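Local coordinates for putative major capsid protein (Cafeteriavirus-dependent mavirus, PDB 6G44) that probably builds the icosahedral shell of the marine virophage mavirus, its double jelly-roll subunits associating as trimers that serve as capsomers, at residues P332-M338 with S424-P430; A255-V259 with T345-A349; G55-F61 with V230-F236; P221-L225 with S482-F488; G36-S40 with V270-V274. One frame throughout, in Å; residues are numbered along the deposited sequence. Where two conformers were deposited one is given.

Interaction 1 of 5, residues P332-M338 with S424-P430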
# COMPACT_ATOMS: atom_id res chain seq x y z
N PRO C 332 -9.48 25.29 -19.69
CA PRO C 332 -8.52 24.36 -19.07
C PRO C 332 -9.06 22.98 -18.77
O PRO C 332 -10.26 22.78 -18.64
CB PRO C 332 -8.14 25.05 -17.76
CG PRO C 332 -8.43 26.51 -17.99
CD PRO C 332 -9.64 26.50 -18.87
N SER C 333 -8.14 22.06 -18.61
CA SER C 333 -8.43 20.68 -18.23
C SER C 333 -8.91 20.55 -16.80
O SER C 333 -9.80 19.71 -16.51
CB SER C 333 -7.16 19.85 -18.40
OG SER C 333 -7.35 18.51 -17.94
N MET C 334 -8.34 21.34 -15.90
CA MET C 334 -8.69 21.22 -14.49
C MET C 334 -8.49 22.55 -13.79
O MET C 334 -7.68 23.37 -14.20
CB MET C 334 -7.86 20.11 -13.80
CG MET C 334 -8.38 19.71 -12.41
SD MET C 334 -7.45 18.36 -11.61
CE MET C 334 -7.89 16.96 -12.62
N PHE C 335 -9.24 22.73 -12.70
CA PHE C 335 -9.12 23.84 -11.81
C PHE C 335 -8.85 23.35 -10.40
O PHE C 335 -9.21 22.22 -10.05
CB PHE C 335 -10.43 24.66 -11.80
CG PHE C 335 -10.75 25.28 -13.12
CD1 PHE C 335 -10.21 26.52 -13.41
CD2 PHE C 335 -11.53 24.63 -14.05
CE1 PHE C 335 -10.45 27.12 -14.62
CE2 PHE C 335 -11.79 25.25 -15.29
CZ PHE C 335 -11.24 26.48 -15.54
N ALA C 336 -8.23 24.20 -9.60
CA ALA C 336 -8.01 23.91 -8.18
C ALA C 336 -8.38 25.15 -7.37
O ALA C 336 -7.94 26.27 -7.71
CB ALA C 336 -6.57 23.50 -7.89
N VAL C 337 -9.15 24.95 -6.32
CA VAL C 337 -9.60 26.03 -5.44
C VAL C 337 -9.03 25.79 -4.05
O VAL C 337 -9.16 24.68 -3.50
CB VAL C 337 -11.14 26.06 -5.35
CG1 VAL C 337 -11.60 27.22 -4.46
CG2 VAL C 337 -11.74 26.18 -6.73
N MET C 338 -8.42 26.81 -3.46
CA MET C 338 -7.94 26.72 -2.10
C MET C 338 -8.02 28.09 -1.46
O MET C 338 -7.91 29.10 -2.16
CB MET C 338 -6.53 26.12 -2.05
CG MET C 338 -5.33 26.97 -2.32
SD MET C 338 -3.78 26.04 -1.97
CE MET C 338 -3.62 25.14 -3.47
N SER C 424 -8.68 22.60 2.91
CA SER C 424 -9.17 22.05 1.64
C SER C 424 -8.39 22.46 0.40
O SER C 424 -7.97 23.61 0.26
CB SER C 424 -10.61 22.46 1.39
OG SER C 424 -11.43 22.34 2.54
N VAL C 425 -8.29 21.52 -0.53
CA VAL C 425 -8.05 21.86 -1.94
C VAL C 425 -9.09 21.13 -2.75
O VAL C 425 -9.23 19.91 -2.62
CB VAL C 425 -6.64 21.45 -2.43
CG1 VAL C 425 -6.45 21.82 -3.89
CG2 VAL C 425 -5.58 22.14 -1.58
N ILE C 426 -9.83 21.86 -3.56
CA ILE C 426 -10.89 21.26 -4.38
C ILE C 426 -10.47 21.27 -5.85
O ILE C 426 -10.38 22.34 -6.46
CB ILE C 426 -12.27 21.91 -4.19
CG1 ILE C 426 -12.71 21.83 -2.73
CG2 ILE C 426 -13.31 21.24 -5.10
CD1 ILE C 426 -13.87 22.74 -2.37
N PHE C 427 -10.24 20.10 -6.41
CA PHE C 427 -9.92 19.92 -7.82
C PHE C 427 -11.21 19.62 -8.56
O PHE C 427 -11.97 18.73 -8.14
CB PHE C 427 -8.93 18.77 -8.02
CG PHE C 427 -7.57 19.02 -7.44
CD1 PHE C 427 -6.62 19.75 -8.16
CD2 PHE C 427 -7.19 18.51 -6.19
CE1 PHE C 427 -5.35 19.95 -7.65
CE2 PHE C 427 -5.90 18.71 -5.70
CZ PHE C 427 -4.99 19.46 -6.42
N PHE C 428 -11.51 20.37 -9.63
CA PHE C 428 -12.68 20.07 -10.48
C PHE C 428 -12.37 20.34 -11.94
O PHE C 428 -11.52 21.19 -12.26
CB PHE C 428 -13.95 20.83 -10.02
CG PHE C 428 -13.94 22.31 -10.34
CD1 PHE C 428 -14.46 22.78 -11.53
CD2 PHE C 428 -13.46 23.25 -9.41
CE1 PHE C 428 -14.43 24.14 -11.84
CE2 PHE C 428 -13.47 24.60 -9.70
CZ PHE C 428 -13.95 25.05 -10.92
N ARG C 429 -12.99 19.56 -12.82
CA ARG C 429 -12.81 19.65 -14.27
C ARG C 429 -14.03 20.34 -14.87
O ARG C 429 -15.12 20.31 -14.28
CB ARG C 429 -12.70 18.25 -14.85
CG ARG C 429 -11.55 17.41 -14.32
CD ARG C 429 -11.61 16.04 -14.91
NE ARG C 429 -10.58 15.14 -14.41
CZ ARG C 429 -9.37 15.00 -14.91
NH1 ARG C 429 -8.99 15.68 -15.99
NH2 ARG C 429 -8.53 14.13 -14.38
N PRO C 430 -13.92 20.89 -16.08
CA PRO C 430 -15.12 21.47 -16.71
C PRO C 430 -16.25 20.43 -16.88
O PRO C 430 -17.44 20.77 -16.75
CB PRO C 430 -14.59 22.02 -18.04
CG PRO C 430 -13.26 21.46 -18.23
CD PRO C 430 -12.70 21.10 -16.89
O HOH W 1 -10.52 17.50 -17.88
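Phe335, Val337, Ile426 and Phe428 form one apolar face of this antiparallel strand pair, which belongs to the C-terminal part of the double jelly-roll, within the family region named for the V20 capsid protein. The rings of Phe335 and Phe428 lie nearly parallel, 21° between planes, but slide apart to a centroid separation of 5.2 Å and barely overlap, so that Phe335 CB sits over the face of the Phe428 ring in a CH-pi contact, 3.8 Å from its centroid. Val337 CG2 meets the edge of the same ring, 3.8 Å from Phe428 CE2. Strand 355-363 packs on this face through Leu359 and Ile361. On the other face Ala336 CB touches Phe427 CE1 at 3.8 Å, and Met334 makes an oblique Met-aromatic contact, SD to Phe427 CD1 3.8 Å; helix 123-130 lies against Ala336 and Val425 here. Between the faces, Phe335 pairs with Phe428 and Val337 with Ile426, each through two backbone hydrogen bonds. Just before Phe335 a classic beta bulge sets Ser333 and Met334 both opposite Ile475 of strand 464-482, the other neighbour of this strand. At the polar edge the Arg429 guanidinium, whose NE bonds to Asn385, carries Met334 CE over one face. A water closes this end, donating to Ser333 O at 2.7 Å and accepting from Arg429 NH1 at 3.0 Å.

Interaction 2 of 5, residues A255-V259 with T345-A349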
# COMPACT_ATOMS: atom_id res chain seq x y z
N ALA C 255 9.17 33.96 21.58
CA ALA C 255 7.88 33.55 21.02
C ALA C 255 8.00 32.49 19.92
O ALA C 255 7.02 31.77 19.66
CB ALA C 255 7.12 34.75 20.50
N ASP C 256 9.16 32.39 19.28
CA ASP C 256 9.39 31.37 18.23
C ASP C 256 10.88 31.04 18.21
O ASP C 256 11.72 31.73 18.79
CB ASP C 256 8.90 31.86 16.83
CG ASP C 256 8.47 30.69 15.84
OD1 ASP C 256 8.66 29.47 16.14
OD2 ASP C 256 7.96 31.05 14.73
N PHE C 257 11.22 29.97 17.51
CA PHE C 257 12.59 29.58 17.30
C PHE C 257 13.24 30.53 16.32
O PHE C 257 12.56 31.11 15.50
CB PHE C 257 12.64 28.13 16.82
CG PHE C 257 11.96 27.20 17.77
CD1 PHE C 257 12.59 26.80 18.94
CD2 PHE C 257 10.63 26.81 17.56
CE1 PHE C 257 11.95 25.99 19.86
CE2 PHE C 257 9.98 26.01 18.50
CZ PHE C 257 10.64 25.61 19.64
N GLU C 258 14.55 30.69 16.43
CA GLU C 258 15.33 31.46 15.47
C GLU C 258 16.25 30.46 14.80
O GLU C 258 16.97 29.73 15.48
CB GLU C 258 16.15 32.50 16.22
CG GLU C 258 17.08 33.35 15.37
CD GLU C 258 17.91 34.35 16.16
OE1 GLU C 258 17.57 34.66 17.32
OE2 GLU C 258 18.92 34.82 15.61
N VAL C 259 16.20 30.40 13.47
CA VAL C 259 16.93 29.39 12.72
C VAL C 259 17.76 30.10 11.67
O VAL C 259 17.27 31.03 11.01
CB VAL C 259 15.96 28.38 12.06
CG1 VAL C 259 16.74 27.33 11.29
CG2 VAL C 259 15.06 27.75 13.12
N THR C 345 1.57 32.32 11.54
CA THR C 345 1.85 32.84 12.88
C THR C 345 3.10 32.19 13.49
O THR C 345 3.68 32.71 14.45
CB THR C 345 0.66 32.60 13.81
OG1 THR C 345 0.39 31.20 13.90
CG2 THR C 345 -0.58 33.33 13.30
N LYS C 346 3.47 31.03 12.96
CA LYS C 346 4.66 30.31 13.40
C LYS C 346 5.43 29.98 12.13
O LYS C 346 4.81 29.63 11.11
CB LYS C 346 4.25 29.02 14.09
CG LYS C 346 3.66 29.21 15.48
CD LYS C 346 3.18 27.86 15.99
CE LYS C 346 3.44 27.63 17.46
NZ LYS C 346 3.49 26.16 17.74
N LYS C 347 6.74 30.04 12.17
CA LYS C 347 7.52 29.84 10.95
C LYS C 347 7.75 28.36 10.57
O LYS C 347 8.02 28.07 9.41
CB LYS C 347 8.87 30.53 11.04
CG LYS C 347 8.82 32.05 11.12
CD LYS C 347 10.23 32.62 11.26
CE LYS C 347 10.35 34.09 10.91
NZ LYS C 347 9.79 34.42 9.57
N PHE C 348 7.67 27.45 11.53
CA PHE C 348 8.16 26.07 11.32
C PHE C 348 7.06 25.03 11.48
O PHE C 348 7.34 23.85 11.64
CB PHE C 348 9.38 25.81 12.22
CG PHE C 348 10.40 26.91 12.11
CD1 PHE C 348 11.09 27.10 10.95
CD2 PHE C 348 10.60 27.81 13.16
CE1 PHE C 348 11.98 28.14 10.81
CE2 PHE C 348 11.49 28.86 13.01
CZ PHE C 348 12.16 29.03 11.85
N ALA C 349 5.83 25.50 11.40
CA ALA C 349 4.61 24.69 11.57
C ALA C 349 3.97 24.37 10.23
O ALA C 349 4.35 24.92 9.21
CB ALA C 349 3.61 25.47 12.42
O HOH W 2 7.36 27.49 14.39
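Hydrogen bonding centres on the carboxylate of Asp256, whose CA-to-CB bond points toward the loop 345-349. Its OD2 accepts from the backbone Lys347 N at 3.0 Å with a nearly straight N-H...O angle of 166°, while OD1 receives a weak bond from its own neighbour, Phe257 N, at 2.9 Å. One water extends the reach of the carboxylate by a residue: it donates to Asp256 OD1 and accepts from Phe348 N, both at 2.9 Å. Two successive amides of the loop are thus held by a single side chain, one directly and the other through solvent. The contact joins the two halves of the double jelly-roll near the surface, since 255-259 leads into strand 258-273 of the N-terminal half, whereas 345-349 belongs to a loop between strands 334-341 and 355-363 of the C-terminal half. Apolar contacts gather on Phe348, the buried residue of the group. Val259 CG2 approaches Phe348 CZ to 3.4 Å, and Phe257 CB lies 4.0 Å from Phe348 CE2; Pro238 and Ile244 also pack against this ring. At the ring edge are two oxygens, Phe257 O, 3.5 Å from Phe348 CE2, and Asp256 OD1, 3.9 Å from Phe348 CD2. Charge pairing lies outside the two segments: Lys346 forms a salt bridge with Asp246, and Lys347 has a long, weak ion pair with Glu239.

Interaction 3 of 5, residues G55-F61 with V230-F236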
# COMPACT_ATOMS: atom_id res chain seq x y z
N GLY C 55 21.60 30.28 1.52
CA GLY C 55 20.55 29.75 0.65
C GLY C 55 19.62 30.73 -0.03
O GLY C 55 18.71 30.33 -0.79
N ILE C 56 19.83 32.05 0.19
CA ILE C 56 18.94 33.07 -0.39
C ILE C 56 19.59 33.90 -1.50
O ILE C 56 20.45 34.75 -1.24
CB ILE C 56 18.36 34.05 0.66
CG1 ILE C 56 17.58 33.30 1.75
CG2 ILE C 56 17.44 35.05 -0.03
CD1 ILE C 56 17.20 34.17 2.92
N GLY C 57 19.12 33.69 -2.72
CA GLY C 57 19.52 34.48 -3.88
C GLY C 57 19.46 33.71 -5.16
O GLY C 57 19.20 32.50 -5.16
N GLN C 58 19.72 34.40 -6.26
CA GLN C 58 19.68 33.73 -7.57
C GLN C 58 20.81 32.70 -7.69
O GLN C 58 21.95 32.96 -7.30
CB GLN C 58 19.76 34.75 -8.70
CG GLN C 58 19.40 34.16 -10.07
CD GLN C 58 19.62 35.13 -11.20
OE1 GLN C 58 20.76 35.41 -11.55
NE2 GLN C 58 18.54 35.62 -11.79
N ILE C 59 20.48 31.52 -8.23
CA ILE C 59 21.42 30.44 -8.47
C ILE C 59 21.25 30.01 -9.91
O ILE C 59 20.14 29.81 -10.34
CB ILE C 59 21.13 29.24 -7.54
CG1 ILE C 59 21.31 29.65 -6.06
CG2 ILE C 59 22.02 28.04 -7.90
CD1 ILE C 59 20.48 28.80 -5.09
N THR C 60 22.35 29.95 -10.67
CA THR C 60 22.31 29.61 -12.08
C THR C 60 23.22 28.44 -12.39
O THR C 60 24.41 28.43 -12.04
CB THR C 60 22.72 30.82 -12.94
OG1 THR C 60 21.75 31.85 -12.77
CG2 THR C 60 22.80 30.42 -14.42
N PHE C 61 22.63 27.46 -13.08
CA PHE C 61 23.39 26.38 -13.70
C PHE C 61 23.45 26.66 -15.19
O PHE C 61 22.44 27.00 -15.82
CB PHE C 61 22.75 25.00 -13.43
CG PHE C 61 22.63 24.68 -11.98
CD1 PHE C 61 23.69 24.15 -11.27
CD2 PHE C 61 21.46 25.00 -11.30
CE1 PHE C 61 23.59 23.91 -9.92
CE2 PHE C 61 21.36 24.76 -9.95
CZ PHE C 61 22.42 24.21 -9.26
N VAL C 230 19.60 26.59 -16.06
CA VAL C 230 18.55 26.43 -15.05
C VAL C 230 18.81 27.55 -14.06
O VAL C 230 19.82 27.55 -13.36
CB VAL C 230 18.58 25.05 -14.39
CG1 VAL C 230 17.58 24.96 -13.23
CG2 VAL C 230 18.28 23.97 -15.43
N ILE C 231 17.87 28.49 -14.02
CA ILE C 231 18.01 29.71 -13.21
C ILE C 231 16.95 29.69 -12.12
O ILE C 231 15.75 29.66 -12.42
CB ILE C 231 17.86 30.96 -14.09
CG1 ILE C 231 18.87 30.95 -15.24
CG2 ILE C 231 18.05 32.24 -13.26
CD1 ILE C 231 18.40 31.72 -16.46
N LEU C 232 17.41 29.71 -10.87
CA LEU C 232 16.50 29.56 -9.70
C LEU C 232 16.49 30.83 -8.86
O LEU C 232 17.54 31.41 -8.57
CB LEU C 232 16.98 28.43 -8.81
CG LEU C 232 17.24 27.09 -9.49
CD1 LEU C 232 17.82 26.10 -8.49
CD2 LEU C 232 15.98 26.56 -10.13
N ASP C 233 15.29 31.24 -8.44
CA ASP C 233 15.16 32.22 -7.36
C ASP C 233 15.33 31.42 -6.07
O ASP C 233 14.36 30.80 -5.59
CB ASP C 233 13.80 32.92 -7.43
CG ASP C 233 13.49 33.81 -6.24
OD1 ASP C 233 14.37 34.13 -5.44
OD2 ASP C 233 12.29 34.18 -6.15
N GLY C 234 16.53 31.35 -5.55
CA GLY C 234 16.84 30.54 -4.38
C GLY C 234 16.28 31.13 -3.09
O GLY C 234 16.64 32.25 -2.71
N GLN C 235 15.35 30.43 -2.45
CA GLN C 235 14.79 30.82 -1.17
C GLN C 235 14.89 29.65 -0.20
O GLN C 235 13.87 29.28 0.42
CB GLN C 235 13.36 31.33 -1.31
CG GLN C 235 13.20 32.57 -2.16
CD GLN C 235 13.81 33.80 -1.51
OE1 GLN C 235 13.87 33.90 -0.27
NE2 GLN C 235 14.31 34.71 -2.34
N PHE C 236 16.08 29.10 -0.07
CA PHE C 236 16.41 27.93 0.79
C PHE C 236 16.64 28.44 2.21
O PHE C 236 17.77 28.40 2.74
CB PHE C 236 17.60 27.17 0.26
CG PHE C 236 17.38 26.62 -1.11
CD1 PHE C 236 17.69 27.35 -2.26
CD2 PHE C 236 16.84 25.35 -1.27
CE1 PHE C 236 17.49 26.83 -3.52
CE2 PHE C 236 16.63 24.84 -2.54
CZ PHE C 236 16.96 25.55 -3.66
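Ile59, with chi1 m and chi2 t, extends its CD1 along the buried face of this strand pair to 3.9 Å from Phe236 CE1 and 4.1 Å from Gly234 CA. The absence of a side chain at Gly234 makes that reach possible, because a CB there would clash with both Ile59 CD1 and Gly57 O. Farther along the same face, Phe61 adopts an m rotamer and presents its ring edge to Leu232, CE2 to CD1 4.1 Å, while its CD2 lies 4.2 Å from Val230 CB. Strands 258-273 and 74-84 cover this face, Ile266, Met268 and Leu75 among them, as expected for the interior of a jelly-roll sandwich in the N-terminal half of the subunit. The strands run antiparallel at 163°, joined by pairs of backbone hydrogen bonds at Phe61-Val230, Ile59-Leu232 and Gly57-Gly234; the bond from Gly234 N to Gly57 O is weak. The chain turns a corner at Gly57, where a CB would jam against the preceding carbonyl, and before it Gly55 O accepts from Phe236 N at 3.0 Å. The outer face is more polar. Gln58 brings NE2 to 3.7 Å from Ile231 CG2, and Thr60 OG1 lies 3.8 Å from the same methyl. Gln235, m at both chi1 and chi2, folds back so that NE2 donates to Asp233 OD1 at 3.2 Å, with Ile56 CG2 3.8 Å from Gln235 OE1.

Interaction 4 of 5, residues P221-L225 with S482-F488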
# COMPACT_ATOMS: atom_id res chain seq x y z
N PRO C 221 13.99 11.16 -22.25
CA PRO C 221 15.17 12.03 -22.25
C PRO C 221 15.02 13.27 -23.13
O PRO C 221 14.24 13.26 -24.09
CB PRO C 221 16.26 11.11 -22.86
CG PRO C 221 15.74 9.74 -22.75
CD PRO C 221 14.27 9.86 -22.87
N PHE C 222 15.77 14.30 -22.78
CA PHE C 222 16.01 15.45 -23.66
C PHE C 222 17.20 15.18 -24.59
O PHE C 222 18.06 14.40 -24.25
CB PHE C 222 16.20 16.71 -22.83
CG PHE C 222 14.95 17.11 -22.11
CD1 PHE C 222 13.89 17.66 -22.84
CD2 PHE C 222 14.81 16.93 -20.74
CE1 PHE C 222 12.72 18.02 -22.22
CE2 PHE C 222 13.62 17.29 -20.12
CZ PHE C 222 12.60 17.83 -20.86
N ARG C 223 17.21 15.84 -25.73
CA ARG C 223 18.16 15.61 -26.82
C ARG C 223 18.96 16.90 -27.13
O ARG C 223 18.36 17.94 -27.40
CB ARG C 223 17.38 15.14 -28.08
CG ARG C 223 18.22 14.96 -29.37
CD ARG C 223 17.41 14.71 -30.62
NE ARG C 223 16.30 15.67 -30.82
CZ ARG C 223 15.34 15.50 -31.70
NH1 ARG C 223 15.36 14.46 -32.53
NH2 ARG C 223 14.34 16.36 -31.76
N ASN C 224 20.28 16.79 -27.12
CA ASN C 224 21.18 17.79 -27.71
C ASN C 224 20.96 19.18 -27.13
O ASN C 224 20.73 20.14 -27.85
CB ASN C 224 21.01 17.81 -29.26
CG ASN C 224 21.40 16.51 -29.91
OD1 ASN C 224 22.16 15.70 -29.35
ND2 ASN C 224 20.88 16.29 -31.14
N LEU C 225 21.06 19.26 -25.80
CA LEU C 225 20.93 20.53 -25.08
C LEU C 225 22.20 21.36 -25.15
O LEU C 225 22.98 21.48 -24.22
CB LEU C 225 20.48 20.27 -23.64
CG LEU C 225 19.17 19.51 -23.48
CD1 LEU C 225 18.87 19.39 -21.98
CD2 LEU C 225 17.98 20.14 -24.19
N SER C 482 10.43 19.30 -29.35
CA SER C 482 11.87 19.33 -29.59
C SER C 482 12.09 19.00 -31.07
O SER C 482 11.87 17.86 -31.47
CB SER C 482 12.56 18.29 -28.71
OG SER C 482 13.94 18.13 -29.06
N PHE C 483 12.55 19.99 -31.84
CA PHE C 483 12.82 19.79 -33.27
C PHE C 483 14.26 19.40 -33.47
O PHE C 483 15.14 19.74 -32.68
CB PHE C 483 12.50 21.05 -34.03
CG PHE C 483 11.06 21.46 -33.91
CD1 PHE C 483 10.12 20.90 -34.73
CD2 PHE C 483 10.66 22.37 -32.95
CE1 PHE C 483 8.77 21.24 -34.63
CE2 PHE C 483 9.32 22.70 -32.80
CZ PHE C 483 8.38 22.16 -33.65
N GLU C 484 14.48 18.71 -34.58
CA GLU C 484 15.77 18.12 -34.85
C GLU C 484 16.91 19.12 -34.97
O GLU C 484 18.04 18.83 -34.59
CB GLU C 484 15.69 17.31 -36.15
CG GLU C 484 16.93 16.50 -36.35
CD GLU C 484 16.74 15.47 -37.41
OE1 GLU C 484 16.67 15.87 -38.60
OE2 GLU C 484 16.68 14.28 -37.05
N ASP C 485 16.61 20.32 -35.46
CA ASP C 485 17.63 21.40 -35.56
C ASP C 485 18.03 22.04 -34.23
O ASP C 485 18.86 22.94 -34.20
CB ASP C 485 17.20 22.46 -36.59
CG ASP C 485 16.01 23.30 -36.17
OD1 ASP C 485 15.58 23.22 -35.00
OD2 ASP C 485 15.50 24.09 -37.00
N GLY C 486 17.40 21.60 -33.14
CA GLY C 486 17.68 22.11 -31.81
C GLY C 486 16.58 22.96 -31.22
O GLY C 486 16.50 23.09 -30.00
N THR C 487 15.73 23.55 -32.06
CA THR C 487 14.67 24.40 -31.61
C THR C 487 13.73 23.68 -30.65
O THR C 487 13.35 22.54 -30.88
CB THR C 487 13.87 24.97 -32.79
OG1 THR C 487 14.78 25.65 -33.68
CG2 THR C 487 12.83 25.95 -32.32
N PHE C 488 13.37 24.40 -29.60
CA PHE C 488 12.24 24.00 -28.74
C PHE C 488 11.12 25.04 -28.84
O PHE C 488 11.37 26.24 -28.95
CB PHE C 488 12.67 23.89 -27.26
CG PHE C 488 13.47 22.65 -26.92
CD1 PHE C 488 14.82 22.58 -27.17
CD2 PHE C 488 12.83 21.56 -26.32
CE1 PHE C 488 15.56 21.44 -26.84
CE2 PHE C 488 13.57 20.43 -25.99
CZ PHE C 488 14.92 20.36 -26.25
O HOH W 3 14.67 16.94 -26.53
O HOH W 4 16.90 13.07 -34.36
O HOH W 5 18.97 18.53 -31.95
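Arg223 lays one face of its guanidinium against Glu484 CA, at the start of the turn that links strands 464-482 and 488-492. This is a contact between the two jelly-rolls, with strand 222-235 from the N-terminal one and the hairpin from the C-terminal one. Arg223 NH2 donates to Ser482 OG at 3.3 Å, and the same guanidinium is held by the carbonyls of Pro283 and Lys284, which helps to explain how the arginine can be buried. The hairpin has its own order: Phe483 to Gly486 form a type I beta turn, closed by Gly486 N to Phe483 O at 3.0 Å, and Asp485 OD1 accepts from Thr487 N in an Asx turn. Asp485 OD2 turns to Asn6 of the third subunit, placing the turn at a trimer interface. On the apolar side Phe488 points toward the strand, with CZ 3.7 Å from Leu225 CD2 and CE2 4.2 Å from Phe222 CD1; Met114 packs on all three side chains. Waters also bridge the segments, two of them joining side chain to backbone. One accepts from Asn224 ND2 at 3.1 Å and donates to Glu484 O at 2.8 Å, and another accepts from Arg223 N and donates to Ser482 OG, both at 2.9 Å.

Interaction 5 of 5, residues G36-S40 with V270-V274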
# COMPACT_ATOMS: atom_id res chain seq x y z
N GLY C 36 19.23 0.02 -21.60
CA GLY C 36 18.70 0.85 -20.53
C GLY C 36 19.45 2.15 -20.42
O GLY C 36 20.48 2.33 -21.06
N ILE C 37 18.93 3.04 -19.60
CA ILE C 37 19.56 4.35 -19.39
C ILE C 37 20.67 4.15 -18.38
O ILE C 37 20.42 3.68 -17.28
CB ILE C 37 18.54 5.36 -18.92
CG1 ILE C 37 17.47 5.55 -20.01
CG2 ILE C 37 19.24 6.69 -18.58
CD1 ILE C 37 16.40 6.59 -19.70
N PRO C 38 21.92 4.46 -18.75
CA PRO C 38 23.02 4.16 -17.85
C PRO C 38 23.21 5.12 -16.67
O PRO C 38 22.65 6.24 -16.65
CB PRO C 38 24.26 4.22 -18.74
CG PRO C 38 23.85 4.88 -19.99
CD PRO C 38 22.38 4.99 -20.05
N TYR C 39 24.01 4.67 -15.72
CA TYR C 39 24.42 5.43 -14.56
C TYR C 39 25.89 5.85 -14.62
O TYR C 39 26.38 6.47 -13.69
CB TYR C 39 24.13 4.63 -13.29
CG TYR C 39 22.72 4.81 -12.76
CD1 TYR C 39 21.61 4.22 -13.37
CD2 TYR C 39 22.51 5.58 -11.64
CE1 TYR C 39 20.33 4.41 -12.85
CE2 TYR C 39 21.27 5.77 -11.12
CZ TYR C 39 20.19 5.21 -11.72
OH TYR C 39 18.98 5.50 -11.08
N SER C 40 26.56 5.53 -15.71
CA SER C 40 27.86 6.07 -16.06
C SER C 40 27.67 7.49 -16.62
O SER C 40 26.61 7.85 -17.11
CB SER C 40 28.50 5.14 -17.10
OG SER C 40 27.67 5.01 -18.21
N VAL C 270 22.07 15.02 -13.05
CA VAL C 270 21.28 14.45 -14.12
C VAL C 270 22.10 13.46 -14.94
O VAL C 270 23.29 13.67 -15.17
CB VAL C 270 20.68 15.57 -15.04
CG1 VAL C 270 21.79 16.31 -15.82
CG2 VAL C 270 19.57 15.06 -15.93
N GLN C 271 21.45 12.39 -15.40
CA GLN C 271 22.09 11.47 -16.31
C GLN C 271 22.36 12.10 -17.67
O GLN C 271 21.64 12.96 -18.14
CB GLN C 271 21.20 10.22 -16.46
CG GLN C 271 21.17 9.33 -15.21
CD GLN C 271 19.95 8.47 -15.15
OE1 GLN C 271 18.84 8.99 -15.10
NE2 GLN C 271 20.13 7.12 -15.16
N ASN C 272 23.43 11.64 -18.30
CA ASN C 272 23.80 12.08 -19.64
C ASN C 272 24.48 10.91 -20.34
O ASN C 272 25.34 10.28 -19.76
CB ASN C 272 24.73 13.29 -19.59
CG ASN C 272 25.12 13.77 -20.98
OD1 ASN C 272 26.21 13.46 -21.47
ND2 ASN C 272 24.24 14.46 -21.63
N TRP C 273 24.07 10.63 -21.58
CA TRP C 273 24.58 9.43 -22.26
C TRP C 273 24.36 9.50 -23.74
O TRP C 273 23.56 10.30 -24.24
CB TRP C 273 23.96 8.15 -21.65
CG TRP C 273 22.52 7.95 -21.98
CD1 TRP C 273 22.03 7.10 -22.93
CD2 TRP C 273 21.38 8.60 -21.40
NE1 TRP C 273 20.65 7.18 -22.97
CE2 TRP C 273 20.23 8.10 -22.05
CE3 TRP C 273 21.20 9.55 -20.38
CZ2 TRP C 273 18.93 8.53 -21.72
CZ3 TRP C 273 19.91 9.97 -20.06
CH2 TRP C 273 18.80 9.47 -20.74
N VAL C 274 25.09 8.63 -24.46
CA VAL C 274 24.96 8.50 -25.88
C VAL C 274 23.90 7.47 -26.17
O VAL C 274 23.89 6.38 -25.57
CB VAL C 274 26.32 8.08 -26.48
CG1 VAL C 274 26.19 7.77 -27.97
CG2 VAL C 274 27.38 9.15 -26.23
O HOH W 6 24.10 8.87 -16.83
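Gln271 is the first residue of 270-274 to meet the loop 36-40, its CA-to-CB bond pointing toward it. Its NE2 donates to Pro38 O at 3.1 Å and sits over one face of the Tyr39 ring, 3.6 Å from Tyr39 CE1, with Ile37 CG2 at the same distance from that nitrogen. The CA-to-CB bond of Asn272 points away from the loop, and its ND2 is hydrogen-bonded to Gly66 O and Thr69 OG1; the residue takes part through its backbone, Asn272 N donating at 3.2 Å to a water that lies 3.0 Å from Pro38 O and 2.7 Å from Ser40 O. Trp273 then points back toward the loop and offers it one ring face. Ile37 CG2 stands 3.5 Å from the centroid of the six-membered ring, only 10° off the normal, and Pro38 CD 3.7 Å from that of the five-membered ring, both CH-pi contacts. The loop joins strands 29-34 and 43-45, and the contact brings it against the end of strand 258-273 in the N-terminal jelly-roll. It also borders two other subunits: Trp273 NE1 bonds to Tyr21 OH of the second, and Pro38, Tyr39 and Ser40 pack on the third. Pro38 serves both kinds of contact, its ring CD on Trp273 and its carbonyl O on Gln271 and the water, so CH-pi packing on the indole and the loop's own carbonyls together fix it.

From the N terminus, interaction 5 opens first, and its long loop, closed on strand 258-273, encloses interaction 3, which pairs strands 58-66 and 222-235 of the N-terminal jelly-roll. Interaction 4 starts on strand 222-235 before interaction 3 has closed, so it crosses both 3 and 5; it ends in the C-terminal hairpin, with interactions 1 and 2 nested inside its loop. Interaction 2 also crosses 5, both using strand 258-273. Interactions 1 and 2 cross each other: 1 stays within the C-terminal jelly-roll, whereas 2, like 4, ties the two halves together. Interactions 4 and 5 touch directly, Pro221 CG lying 3.6 Å from Trp273 CZ2, and both border the third subunit.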